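Long-range contacts in imidazolonepropionase (PDB 2Q09), which catalyses the third step of histidine degradation, hydrolysing a carbon-nitrogen bond of imidazolone-5-propanoate to give N-formimidoyl-L-glutamate: residues 214-219 with 244-249; 265-270 with 294-299. All coordinates share one frame; numbering follows the deposited sequence.

Interaction 1 of 2, residues 214-219 with 244-249; sequences FCEHIG and DQLSNL. With DI6 (3-[(4S)-2,5-dioxoimidazolidin-4-yl]propanoic acid), chain C.
E216 OE1 is gripped from 244-249 by the backbone N-H of L246, at 2.9 Å from L246 N, and more weakly by that of S247, while water 2 donates to it and accepts from Q245 N. The two segments are successive loops at the C-terminal ends of strands 210-213 and 238-243, in the TIM-barrel fold of the amidohydrolases, where the active site lies. L246 N meets OE1 from well above the carboxylate plane, 62° out of it. The other oxygen, OE2, takes H217 ND1 on its anti side at 2.9 Å, a bond lying in the imidazole plane; S247 OG sits so close to OE2 that its bond is doubtful. With CG anti to its backbone N (chi1 -166°) and a bend at chi2, E216 brings its carboxylate to the 244-249 backbone. Water 1 ties C215 O to D244 N and S247 O.

Q245, its side chain about 7 Å from the iron(III) ion, holds the imidazolidine ring of the inhibitor with both amide atoms: OE1 accepts from DI6 N1 at 2.9 Å, and NE2 donates almost straight to DI6 O2. F214 lays one ring face under DI6 O5, with E216 CB against the opposite face, and its plane stands 86° from the Q245 amide. An alanine at F214 would probably open a gap between O5 and E216 CB. On the outer side, L246 CD1 packs tightly on I218 CD1, at 3.4 Å.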
loop_
_atom_site.group_PDB
_atom_site.type_symbol
_atom_site.label_atom_id
_atom_site.label_comp_id
_atom_site.label_asym_id
_atom_site.label_seq_id
_atom_site.Cartn_x
_atom_site.Cartn_y
_atom_site.Cartn_z
ATOM N N PHE A 214 -2.852 -14.506 4.220
ATOM C CA PHE A 214 -2.151 -14.437 5.493
ATOM C C PHE A 214 -1.615 -15.837 5.772
ATOM O O PHE A 214 -2.307 -16.684 6.338
ATOM C CB PHE A 214 -3.090 -14.007 6.623
ATOM C CG PHE A 214 -2.436 -14.001 7.974
ATOM C CD1 PHE A 214 -1.192 -13.402 8.154
ATOM C CD2 PHE A 214 -3.077 -14.560 9.077
ATOM C CE1 PHE A 214 -0.594 -13.358 9.416
ATOM C CE2 PHE A 214 -2.487 -14.520 10.337
ATOM C CZ PHE A 214 -1.243 -13.914 10.505
ATOM N N CYS A 215 -0.374 -16.077 5.357
ATOM C CA CYS A 215 0.275 -17.364 5.538
ATOM C C CYS A 215 1.062 -17.386 6.840
ATOM O O CYS A 215 2.109 -16.747 6.956
ATOM C CB CYS A 215 1.204 -17.626 4.355
ATOM S SG CYS A 215 2.224 -19.114 4.524
ATOM N N GLU A 216 0.566 -18.138 7.815
ATOM C CA GLU A 216 1.217 -18.193 9.117
ATOM C C GLU A 216 0.660 -19.368 9.921
ATOM O O GLU A 216 -0.331 -19.980 9.519
ATOM C CB GLU A 216 0.953 -16.865 9.836
ATOM C CG GLU A 216 1.799 -16.591 11.060
ATOM C CD GLU A 216 3.267 -16.483 10.732
ATOM O OE1 GLU A 216 3.682 -15.476 10.122
ATOM O OE2 GLU A 216 4.006 -17.420 11.080
ATOM N N HIS A 217 1.294 -19.694 11.046
ATOM C CA HIS A 217 0.827 -20.797 11.877
ATOM C C HIS A 217 -0.584 -20.540 12.384
ATOM O O HIS A 217 -1.401 -21.456 12.442
ATOM C CB HIS A 217 1.781 -21.039 13.058
ATOM C CG HIS A 217 2.085 -19.812 13.858
ATOM N ND1 HIS A 217 2.728 -18.724 13.318
ATOM C CD2 HIS A 217 1.854 -19.519 15.160
ATOM C CE1 HIS A 217 2.886 -17.803 14.257
ATOM N NE2 HIS A 217 2.366 -18.261 15.380
ATOM N N ILE A 218 -0.874 -19.297 12.751
ATOM C CA ILE A 218 -2.208 -18.946 13.224
ATOM C C ILE A 218 -3.006 -18.371 12.054
ATOM O O ILE A 218 -4.079 -17.797 12.230
ATOM C CB ILE A 218 -2.165 -17.918 14.393
ATOM C CG1 ILE A 218 -1.649 -16.565 13.909
ATOM C CG2 ILE A 218 -1.271 -18.437 15.500
ATOM C CD1 ILE A 218 -1.518 -15.515 14.994
ATOM N N GLY A 219 -2.459 -18.539 10.852
ATOM C CA GLY A 219 -3.109 -18.057 9.649
ATOM C C GLY A 219 -3.394 -19.234 8.740
ATOM O O GLY A 219 -4.019 -20.208 9.162
ATOM N N ASP A 244 5.959 -14.198 6.594
ATOM C CA ASP A 244 6.962 -14.186 7.651
ATOM C C ASP A 244 6.838 -13.090 8.704
ATOM O O ASP A 244 7.845 -12.516 9.127
ATOM C CB ASP A 244 8.356 -14.119 7.018
ATOM C CG ASP A 244 8.597 -15.236 6.016
ATOM O OD1 ASP A 244 8.335 -16.408 6.359
ATOM O OD2 ASP A 244 9.056 -14.945 4.888
ATOM N N GLN A 245 5.614 -12.795 9.129
ATOM C CA GLN A 245 5.415 -11.770 10.147
ATOM C C GLN A 245 5.652 -12.343 11.548
ATOM O O GLN A 245 6.271 -11.691 12.392
ATOM C CB GLN A 245 4.000 -11.184 10.054
ATOM C CG GLN A 245 3.706 -10.088 11.072
ATOM C CD GLN A 245 2.268 -9.594 11.008
ATOM O OE1 GLN A 245 1.371 -10.316 10.574
ATOM N NE2 GLN A 245 2.041 -8.362 11.457
ATOM N N LEU A 246 5.157 -13.559 11.788
ATOM C CA LEU A 246 5.311 -14.200 13.092
ATOM C C LEU A 246 6.245 -15.412 13.047
ATOM O O LEU A 246 6.841 -15.781 14.059
ATOM C CB LEU A 246 3.937 -14.622 13.641
ATOM C CG LEU A 246 2.858 -13.535 13.766
ATOM C CD1 LEU A 246 1.569 -14.148 14.286
ATOM C CD2 LEU A 246 3.335 -12.423 14.691
ATOM N N SER A 247 6.355 -16.038 11.876
ATOM C CA SER A 247 7.236 -17.189 11.699
ATOM C C SER A 247 7.431 -17.450 10.213
ATOM O O SER A 247 6.690 -16.931 9.384
ATOM C CB SER A 247 6.656 -18.440 12.374
ATOM O OG SER A 247 5.664 -19.054 11.577
ATOM N N ASN A 248 8.431 -18.255 9.877
ATOM C CA ASN A 248 8.706 -18.568 8.480
ATOM C C ASN A 248 8.193 -19.960 8.123
ATOM O O ASN A 248 8.634 -20.957 8.693
ATOM C CB ASN A 248 10.213 -18.494 8.204
ATOM C CG ASN A 248 10.527 -18.454 6.722
ATOM O OD1 ASN A 248 9.998 -19.247 5.946
ATOM N ND2 ASN A 248 11.392 -17.532 6.323
ATOM N N LEU A 249 7.251 -20.017 7.188
ATOM C CA LEU A 249 6.699 -21.288 6.744
ATOM C C LEU A 249 7.154 -21.568 5.317
ATOM O O LEU A 249 6.835 -22.619 4.746
ATOM C CB LEU A 249 5.167 -21.259 6.790
ATOM C CG LEU A 249 4.485 -21.065 8.148
ATOM C CD1 LEU A 249 2.972 -21.102 7.959
ATOM C CD2 LEU A 249 4.920 -22.153 9.116
HETATM N N1 DI6 C . -1.192 -9.137 10.017
HETATM C C2 DI6 C . -1.453 -8.009 10.712
HETATM O O2 DI6 C . -0.701 -7.420 11.468
HETATM C C3 DI6 C . -2.901 -7.608 10.339
HETATM N N4 DI6 C . -3.292 -8.685 9.403
HETATM C C5 DI6 C . -2.240 -9.518 9.274
HETATM O O5 DI6 C . -2.239 -10.505 8.553
HETATM C C6 DI6 C . -3.789 -7.563 11.575
HETATM C C7 DI6 C . -5.233 -7.172 11.254
HETATM C C8 DI6 C . -6.171 -7.104 12.468
HETATM O O9 DI6 C . -7.250 -6.498 12.326
HETATM O O10 DI6 C . -5.848 -7.644 13.558
HETATM O O HOH W 1 4.737 -16.875 7.407
HETATM O O HOH W 2 3.046 -13.813 7.916
#

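Interaction 2 of 2, residues 265-270 with 294-299; sequences HLEYLD and LKETKL
K298 sets CG over one face of the Y268 ring, 3.9 Å from the ring centroid and 19° off the normal, a CH-pi contact displaced toward the CE1-CZ rim. CG stands anti to the backbone N (chi1 -172°), and bends at chi2 and chi4 let the ammonium turn back to the loop, where NZ donates a weak bond of 3.2 Å to E267 O. One lysine thus places a single methylene on the tyrosine face and its ammonium near the neighbouring backbone.

E296 turns its carboxylate plane 82° from the Y268 ring, and its OE2 stays 4.0 Å from Y268 OH. That oxygen is held instead by its own segment: T297 N meets it from above the carboxylate plane and K298 N on the anti lone pair, both at 3.0 Å. These two bonds hold the carboxylate against the backbone of T297 and K298. E267 meets this segment with its methylenes, CG lying 3.1 Å from K298 O and 4.2 Å from E296 CG; K298 O is buried here without a polar partner.

The contact joins the loop between strand 262-265 and helix 271-280, entered from pocket residue H265, to the link between helices 288-293 and 302-307. F291 of helix 288-293 touches E267, E296 and L299, so this helix backs both segments.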
loop_
_atom_site.group_PDB
_atom_site.type_symbol
_atom_site.label_atom_id
_atom_site.label_comp_id
_atom_site.label_asym_id
_atom_site.label_seq_id
_atom_site.Cartn_x
_atom_site.Cartn_y
_atom_site.Cartn_z
ATOM N N HIS A 265 5.662 -7.695 5.279
ATOM C CA HIS A 265 6.038 -7.890 6.691
ATOM C C HIS A 265 7.469 -8.422 6.717
ATOM O O HIS A 265 8.409 -7.661 6.941
ATOM C CB HIS A 265 5.077 -8.835 7.417
ATOM C CG HIS A 265 3.811 -8.169 7.861
ATOM N ND1 HIS A 265 3.802 -7.124 8.761
ATOM C CD2 HIS A 265 2.520 -8.387 7.518
ATOM C CE1 HIS A 265 2.557 -6.726 8.955
ATOM N NE2 HIS A 265 1.760 -7.473 8.212
ATOM N N LEU A 266 7.635 -9.728 6.507
ATOM C CA LEU A 266 8.962 -10.329 6.417
ATOM C C LEU A 266 9.887 -10.330 7.635
ATOM O O LEU A 266 11.091 -10.531 7.476
ATOM C CB LEU A 266 9.705 -9.681 5.242
ATOM C CG LEU A 266 9.190 -9.862 3.806
ATOM C CD1 LEU A 266 7.679 -9.985 3.763
ATOM C CD2 LEU A 266 9.652 -8.686 2.973
ATOM N N GLU A 267 9.361 -10.111 8.837
ATOM C CA GLU A 267 10.219 -10.116 10.022
ATOM C C GLU A 267 11.114 -11.361 10.065
ATOM O O GLU A 267 12.290 -11.278 10.420
ATOM C CB GLU A 267 9.382 -10.070 11.309
ATOM C CG GLU A 267 8.934 -8.680 11.776
ATOM C CD GLU A 267 7.948 -8.028 10.840
ATOM O OE1 GLU A 267 7.272 -8.758 10.089
ATOM O OE2 GLU A 267 7.833 -6.784 10.867
ATOM N N TYR A 268 10.548 -12.508 9.694
ATOM C CA TYR A 268 11.276 -13.780 9.716
ATOM C C TYR A 268 11.748 -14.313 8.363
ATOM O O TYR A 268 11.944 -15.517 8.203
ATOM C CB TYR A 268 10.410 -14.844 10.398
ATOM C CG TYR A 268 10.211 -14.613 11.878
ATOM C CD1 TYR A 268 11.100 -15.143 12.811
ATOM C CD2 TYR A 268 9.158 -13.826 12.347
ATOM C CE1 TYR A 268 10.947 -14.895 14.181
ATOM C CE2 TYR A 268 8.995 -13.568 13.706
ATOM C CZ TYR A 268 9.893 -14.106 14.618
ATOM O OH TYR A 268 9.746 -13.850 15.964
ATOM N N LEU A 269 11.937 -13.433 7.390
ATOM C CA LEU A 269 12.391 -13.867 6.072
ATOM C C LEU A 269 13.820 -14.405 6.165
ATOM O O LEU A 269 14.661 -13.842 6.865
ATOM C CB LEU A 269 12.334 -12.702 5.087
ATOM C CG LEU A 269 12.775 -12.948 3.641
ATOM C CD1 LEU A 269 11.833 -13.930 2.959
ATOM C CD2 LEU A 269 12.780 -11.619 2.893
ATOM N N ASP A 270 14.087 -15.503 5.460
ATOM C CA ASP A 270 15.411 -16.131 5.466
ATOM C C ASP A 270 16.162 -15.907 4.145
ATOM O O ASP A 270 15.590 -15.413 3.175
ATOM C CB ASP A 270 15.270 -17.634 5.713
ATOM C CG ASP A 270 14.448 -18.320 4.641
ATOM O OD1 ASP A 270 14.737 -19.494 4.330
ATOM O OD2 ASP A 270 13.505 -17.691 4.116
ATOM N N LEU A 294 2.908 -3.629 17.631
ATOM C CA LEU A 294 2.909 -4.978 18.194
ATOM C C LEU A 294 4.082 -5.159 19.163
ATOM O O LEU A 294 4.204 -6.197 19.815
ATOM C CB LEU A 294 2.991 -6.022 17.076
ATOM C CG LEU A 294 1.687 -6.278 16.312
ATOM C CD1 LEU A 294 1.963 -7.143 15.081
ATOM C CD2 LEU A 294 0.690 -6.970 17.231
ATOM N N LYS A 295 4.941 -4.143 19.253
ATOM C CA LYS A 295 6.103 -4.185 20.141
ATOM C C LYS A 295 7.016 -5.368 19.822
ATOM O O LYS A 295 7.604 -5.992 20.705
ATOM C CB LYS A 295 5.633 -4.250 21.595
ATOM C CG LYS A 295 4.742 -3.061 21.991
ATOM C CD LYS A 295 4.176 -3.201 23.399
ATOM C CE LYS A 295 3.168 -4.342 23.493
ATOM N NZ LYS A 295 2.574 -4.445 24.857
ATOM N N GLU A 296 7.146 -5.652 18.534
ATOM C CA GLU A 296 7.969 -6.751 18.051
ATOM C C GLU A 296 9.446 -6.437 18.273
ATOM O O GLU A 296 9.827 -5.270 18.396
ATOM C CB GLU A 296 7.689 -6.971 16.558
ATOM C CG GLU A 296 8.516 -8.069 15.906
ATOM C CD GLU A 296 8.265 -9.434 16.512
ATOM O OE1 GLU A 296 7.121 -9.927 16.419
ATOM O OE2 GLU A 296 9.216 -10.013 17.078
ATOM N N THR A 297 10.275 -7.473 18.335
ATOM C CA THR A 297 11.702 -7.268 18.524
ATOM C C THR A 297 12.517 -7.885 17.395
ATOM O O THR A 297 13.702 -7.606 17.260
ATOM C CB THR A 297 12.177 -7.832 19.881
ATOM O OG1 THR A 297 11.740 -9.190 20.014
ATOM C CG2 THR A 297 11.599 -7.004 21.032
ATOM N N LYS A 298 11.873 -8.715 16.582
ATOM C CA LYS A 298 12.546 -9.351 15.451
ATOM C C LYS A 298 12.424 -8.442 14.233
ATOM O O LYS A 298 11.341 -8.262 13.681
ATOM C CB LYS A 298 11.914 -10.709 15.152
ATOM C CG LYS A 298 12.653 -11.542 14.108
ATOM C CD LYS A 298 14.099 -11.780 14.506
ATOM C CE LYS A 298 14.676 -12.960 13.755
ATOM N NZ LYS A 298 14.231 -12.969 12.339
ATOM N N LEU A 299 13.547 -7.861 13.829
ATOM C CA LEU A 299 13.581 -6.945 12.689
ATOM C C LEU A 299 13.662 -7.660 11.345
ATOM O O LEU A 299 14.277 -8.714 11.232
ATOM C CB LEU A 299 14.788 -6.024 12.818
ATOM C CG LEU A 299 14.831 -5.108 14.041
ATOM C CD1 LEU A 299 16.252 -5.019 14.569
ATOM C CD2 LEU A 299 14.301 -3.741 13.679
#

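Overall arrangement
The two interactions lie on the same side of the chain's centre, their own centres 11 Å apart, and share no segment. Three of the four segments follow successive strands, 210-213, 238-243 and 262-265; 294-299 instead comes from a helix-to-helix link. Interaction 1 is partly buried and rests on a carboxylate, backbone N-H groups and waters, with F214 and Q245 reaching the ligand. Interaction 2 is a surface contact of a lysine methylene on an aromatic face, with one weak bond. They meet where 244-249 runs against 265-270: Y268 N lies 2.8 Å from D244 O, a probable hydrogen bond, and Y268 O pairs likewise with N248 ND2, while Q245 packs on H265.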